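Ankyrin repeat domain protein (Legionella pneumophila subsp. pneumophila, PDB 6MCA) is an ankyrin-repeat effector that interacts with host LARP7, a component of the 7SK snRNP complex, and probably carries a cysteine protease-like domain. Local coordinates at residues Ile159-Val172 against Ser409-Ala421. Sequence-based numbering, arbitrary orientation.
Sequences IGHRFELQGDVDIV and SIAAILGGILFQA
A Schellman motif closes helix 147-162, and the chain then runs into strand 168-172 of a two-stranded antiparallel hairpin; both lie against helix 404-421. Ile-417 meets the helix end. Ile-417 CG2 sits over one face of the Phe-163 ring, a CH-pi contact 4.1 Å from the centroid and offset toward the rim. Ile-417 CD1 reaches CG2 of Ile-159 at 3.6 Å, the two side chains crossing at about a right angle. Ala-421 CB lies 3.8 Å from Phe-163 CD1.

In the link to the strand, Gln-420 pairs both ends of its side-chain amide with the backbone N and O of Gln-166. Gln-420 OE1 accepts from Gln-166 N at 2.9 Å, and the N-H points almost straight at it (169°). Gln-420 NE2 donates to Gln-166 O at 3.2 Å, in the carbonyl plane and on a lone pair. The Gln-420 side chain is extended beyond CG (chi2 -167°), which carries the amide out to the link. Leu-165 CD2 packs on Gln-420 CB.

Along the strand, Val-169 CG2 packs on Ile-413 CG1 at 3.9 Å and also touches Ala-412 CB. At the far end Ser-409 OG donates to Asp-170 O at 2.9 Å. Tyr-183, beyond the partner strand 178-182, also touches Leu-165, Val-169 and Ile-413.

The two Gln-420 bonds fix the rotation of its amide. Together with the Ser-409 bond they hold link and strand on the helix, with the packing of Leu-165 and Val-169 between them.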
loop_
_atom_site.group_PDB
_atom_site.type_symbol
_atom_site.label_atom_id
_atom_site.label_comp_id
_atom_site.label_asym_id
_atom_site.label_seq_id
_atom_site.Cartn_x
_atom_site.Cartn_y
_atom_site.Cartn_z
ATOM N N ILE A 159 9.810 3.546 -0.853
ATOM C CA ILE A 159 11.230 3.401 -0.553
ATOM C C ILE A 159 11.427 2.625 0.742
ATOM O O ILE A 159 12.284 1.735 0.821
ATOM C CB ILE A 159 11.908 4.782 -0.502
ATOM C CG1 ILE A 159 12.294 5.230 -1.911
ATOM C CG2 ILE A 159 13.127 4.751 0.410
ATOM C CD1 ILE A 159 12.972 6.570 -1.956
ATOM N N GLY A 160 10.641 2.941 1.773
ATOM C CA GLY A 160 10.753 2.209 3.023
ATOM C C GLY A 160 10.472 0.728 2.859
ATOM O O GLY A 160 11.081 -0.107 3.531
ATOM N N HIS A 161 9.554 0.382 1.956
ATOM C CA HIS A 161 9.247 -1.030 1.741
ATOM C C HIS A 161 10.295 -1.712 0.865
ATOM O O HIS A 161 10.794 -2.788 1.210
ATOM C CB HIS A 161 7.854 -1.175 1.129
ATOM C CG HIS A 161 6.741 -0.938 2.102
ATOM N ND1 HIS A 161 6.752 -1.447 3.383
ATOM C CD2 HIS A 161 5.582 -0.247 1.981
ATOM C CE1 HIS A 161 5.649 -1.080 4.009
ATOM N NE2 HIS A 161 4.922 -0.352 3.181
ATOM N N ARG A 162 10.641 -1.100 -0.273
ATOM C CA ARG A 162 11.565 -1.734 -1.211
ATOM C C ARG A 162 12.953 -1.896 -0.607
ATOM O O ARG A 162 13.609 -2.925 -0.809
ATOM C CB ARG A 162 11.644 -0.919 -2.502
ATOM C CG ARG A 162 10.387 -0.952 -3.347
ATOM C CD ARG A 162 10.199 -2.297 -4.026
ATOM N NE ARG A 162 9.114 -2.251 -5.000
ATOM C CZ ARG A 162 8.386 -3.303 -5.359
ATOM N NH1 ARG A 162 8.624 -4.492 -4.822
ATOM N NH2 ARG A 162 7.416 -3.163 -6.253
ATOM N N PHE A 163 13.422 -0.891 0.127
ATOM C CA PHE A 163 14.740 -0.931 0.744
ATOM C C PHE A 163 14.714 -1.486 2.162
ATOM O O PHE A 163 15.764 -1.523 2.813
ATOM C CB PHE A 163 15.366 0.467 0.739
ATOM C CG PHE A 163 15.792 0.934 -0.625
ATOM C CD1 PHE A 163 17.001 0.526 -1.165
ATOM C CD2 PHE A 163 14.980 1.772 -1.372
ATOM C CE1 PHE A 163 17.395 0.950 -2.422
ATOM C CE2 PHE A 163 15.368 2.199 -2.630
ATOM C CZ PHE A 163 16.578 1.787 -3.154
ATOM N N GLU A 164 13.546 -1.913 2.649
ATOM C CA GLU A 164 13.407 -2.544 3.964
ATOM C C GLU A 164 13.950 -1.651 5.077
ATOM O O GLU A 164 14.663 -2.106 5.973
ATOM C CB GLU A 164 14.082 -3.916 3.991
ATOM C CG GLU A 164 13.463 -4.929 3.042
ATOM C CD GLU A 164 14.110 -6.296 3.145
ATOM O OE1 GLU A 164 14.156 -7.013 2.123
ATOM O OE2 GLU A 164 14.572 -6.653 4.248
ATOM N N LEU A 165 13.607 -0.367 5.023
ATOM C CA LEU A 165 14.075 0.581 6.021
ATOM C C LEU A 165 13.306 0.417 7.326
ATOM O O LEU A 165 12.116 0.086 7.337
ATOM C CB LEU A 165 13.932 2.014 5.509
ATOM C CG LEU A 165 14.630 2.329 4.185
ATOM C CD1 LEU A 165 14.418 3.784 3.798
ATOM C CD2 LEU A 165 16.112 2.004 4.275
ATOM N N GLN A 166 14.001 0.655 8.434
ATOM C CA GLN A 166 13.415 0.595 9.763
ATOM C C GLN A 166 13.295 1.998 10.343
ATOM O O GLN A 166 14.071 2.896 10.005
ATOM C CB GLN A 166 14.252 -0.285 10.698
ATOM C CG GLN A 166 14.346 -1.740 10.269
ATOM C CD GLN A 166 14.941 -2.626 11.347
ATOM O OE1 GLN A 166 15.497 -2.137 12.331
ATOM N NE2 GLN A 166 14.828 -3.937 11.167
ATOM N N GLY A 167 12.315 2.177 11.219
ATOM C CA GLY A 167 12.124 3.450 11.884
ATOM C C GLY A 167 11.140 4.350 11.162
ATOM O O GLY A 167 10.328 3.920 10.338
ATOM N N ASP A 168 11.226 5.635 11.487
ATOM C CA ASP A 168 10.341 6.652 10.944
ATOM C C ASP A 168 11.116 7.614 10.054
ATOM O O ASP A 168 12.348 7.589 9.984
ATOM C CB ASP A 168 9.647 7.430 12.070
ATOM C CG ASP A 168 8.863 6.533 13.005
ATOM O OD1 ASP A 168 8.136 5.645 12.510
ATOM O OD2 ASP A 168 8.971 6.719 14.235
ATOM N N VAL A 169 10.363 8.464 9.359
ATOM C CA VAL A 169 10.932 9.594 8.631
ATOM C C VAL A 169 9.853 10.660 8.513
ATOM O O VAL A 169 8.663 10.358 8.440
ATOM C CB VAL A 169 11.482 9.186 7.242
ATOM C CG1 VAL A 169 10.356 9.048 6.225
ATOM C CG2 VAL A 169 12.524 10.191 6.766
ATOM N N ASP A 170 10.270 11.921 8.515
ATOM C CA ASP A 170 9.329 13.030 8.475
ATOM C C ASP A 170 9.190 13.551 7.050
ATOM O O ASP A 170 10.190 13.877 6.402
ATOM C CB ASP A 170 9.762 14.152 9.418
ATOM C CG ASP A 170 9.408 13.863 10.864
ATOM O OD1 ASP A 170 9.537 12.695 11.289
ATOM O OD2 ASP A 170 8.987 14.801 11.575
ATOM N N ILE A 171 7.951 13.619 6.576
ATOM C CA ILE A 171 7.644 14.202 5.279
ATOM C C ILE A 171 6.890 15.507 5.510
ATOM O O ILE A 171 6.535 15.857 6.632
ATOM C CB ILE A 171 6.846 13.240 4.378
ATOM C CG1 ILE A 171 5.456 12.978 4.962
ATOM C CG2 ILE A 171 7.608 11.936 4.182
ATOM C CD1 ILE A 171 4.520 12.269 4.007
ATOM N N VAL A 172 6.648 16.234 4.424
ATOM C CA VAL A 172 6.034 17.555 4.487
ATOM C C VAL A 172 4.583 17.445 4.041
ATOM O O VAL A 172 4.296 16.910 2.963
ATOM C CB VAL A 172 6.802 18.564 3.616
ATOM C CG1 VAL A 172 6.144 19.929 3.679
ATOM C CG2 VAL A 172 8.254 18.645 4.058
ATOM N N SER A 409 13.429 16.627 3.917
ATOM C CA SER A 409 12.793 15.314 3.992
ATOM C C SER A 409 13.437 14.332 3.015
ATOM O O SER A 409 13.740 13.185 3.372
ATOM C CB SER A 409 11.295 15.444 3.716
ATOM O OG SER A 409 10.687 14.171 3.601
ATOM N N ILE A 410 13.656 14.771 1.774
ATOM C CA ILE A 410 14.253 13.902 0.767
ATOM C C ILE A 410 15.683 13.538 1.150
ATOM O O ILE A 410 16.121 12.400 0.948
ATOM C CB ILE A 410 14.181 14.570 -0.619
ATOM C CG1 ILE A 410 12.725 14.678 -1.078
ATOM C CG2 ILE A 410 15.002 13.795 -1.639
ATOM C CD1 ILE A 410 12.533 15.499 -2.334
ATOM N N ALA A 411 16.429 14.489 1.719
ATOM C CA ALA A 411 17.785 14.192 2.163
ATOM C C ALA A 411 17.781 13.174 3.296
ATOM O O ALA A 411 18.640 12.286 3.340
ATOM C CB ALA A 411 18.492 15.477 2.593
ATOM N N ALA A 412 16.822 13.285 4.218
ATOM C CA ALA A 412 16.706 12.290 5.281
ATOM C C ALA A 412 16.402 10.909 4.711
ATOM O O ALA A 412 16.976 9.906 5.151
ATOM C CB ALA A 412 15.628 12.710 6.279
ATOM N N ILE A 413 15.505 10.841 3.724
ATOM C CA ILE A 413 15.179 9.555 3.107
ATOM C C ILE A 413 16.404 8.962 2.418
ATOM O O ILE A 413 16.688 7.761 2.541
ATOM C CB ILE A 413 14.000 9.714 2.129
ATOM C CG1 ILE A 413 12.751 10.192 2.871
ATOM C CG2 ILE A 413 13.719 8.403 1.409
ATOM C CD1 ILE A 413 11.611 10.584 1.955
ATOM N N LEU A 414 17.148 9.792 1.681
ATOM C CA LEU A 414 18.335 9.305 0.985
ATOM C C LEU A 414 19.397 8.834 1.970
ATOM O O LEU A 414 20.064 7.818 1.738
ATOM C CB LEU A 414 18.898 10.396 0.073
ATOM C CG LEU A 414 18.004 10.880 -1.072
ATOM C CD1 LEU A 414 18.674 12.015 -1.835
ATOM C CD2 LEU A 414 17.644 9.738 -2.005
ATOM N N GLY A 415 19.571 9.561 3.076
ATOM C CA GLY A 415 20.511 9.125 4.094
ATOM C C GLY A 415 20.099 7.816 4.737
ATOM O O GLY A 415 20.945 6.968 5.037
ATOM N N GLY A 416 18.796 7.634 4.961
ATOM C CA GLY A 416 18.317 6.355 5.456
ATOM C C GLY A 416 18.639 5.219 4.505
ATOM O O GLY A 416 19.128 4.163 4.919
ATOM N N ILE A 417 18.368 5.426 3.212
ATOM C CA ILE A 417 18.729 4.429 2.201
ATOM C C ILE A 417 20.212 4.096 2.296
ATOM O O ILE A 417 20.603 2.928 2.411
ATOM C CB ILE A 417 18.366 4.928 0.791
ATOM C CG1 ILE A 417 16.860 5.155 0.658
ATOM C CG2 ILE A 417 18.858 3.944 -0.264
ATOM C CD1 ILE A 417 16.444 5.610 -0.726
ATOM N N LEU A 418 21.055 5.132 2.267
ATOM C CA LEU A 418 22.502 4.934 2.245
ATOM C C LEU A 418 22.981 4.167 3.472
ATOM O O LEU A 418 23.776 3.227 3.359
ATOM C CB LEU A 418 23.206 6.289 2.150
ATOM C CG LEU A 418 24.724 6.311 2.340
ATOM C CD1 LEU A 418 25.419 5.497 1.259
ATOM C CD2 LEU A 418 25.237 7.742 2.359
ATOM N N PHE A 419 22.500 4.548 4.657
ATOM C CA PHE A 419 23.016 3.943 5.879
ATOM C C PHE A 419 22.493 2.525 6.072
ATOM O O PHE A 419 23.254 1.627 6.452
ATOM C CB PHE A 419 22.663 4.810 7.088
ATOM C CG PHE A 419 23.321 4.366 8.364
ATOM C CD1 PHE A 419 24.671 4.591 8.579
ATOM C CD2 PHE A 419 22.588 3.726 9.351
ATOM C CE1 PHE A 419 25.279 4.184 9.753
ATOM C CE2 PHE A 419 23.190 3.317 10.527
ATOM C CZ PHE A 419 24.537 3.547 10.728
ATOM N N GLN A 420 21.205 2.293 5.809
ATOM C CA GLN A 420 20.608 1.011 6.158
ATOM C C GLN A 420 20.719 -0.040 5.062
ATOM O O GLN A 420 20.855 -1.227 5.375
ATOM C CB GLN A 420 19.131 1.198 6.519
ATOM C CG GLN A 420 18.878 2.170 7.662
ATOM C CD GLN A 420 17.461 2.081 8.198
ATOM O OE1 GLN A 420 16.885 0.995 8.285
ATOM N NE2 GLN A 420 16.890 3.225 8.555
ATOM N N ALA A 421 20.668 0.350 3.787
ATOM C CA ALA A 421 20.444 -0.609 2.713
ATOM C C ALA A 421 21.632 -0.806 1.781
ATOM O O ALA A 421 21.551 -1.646 0.878
ATOM C CB ALA A 421 19.220 -0.189 1.891
HETATM O O HOH W 1 7.930 15.541 2.021
#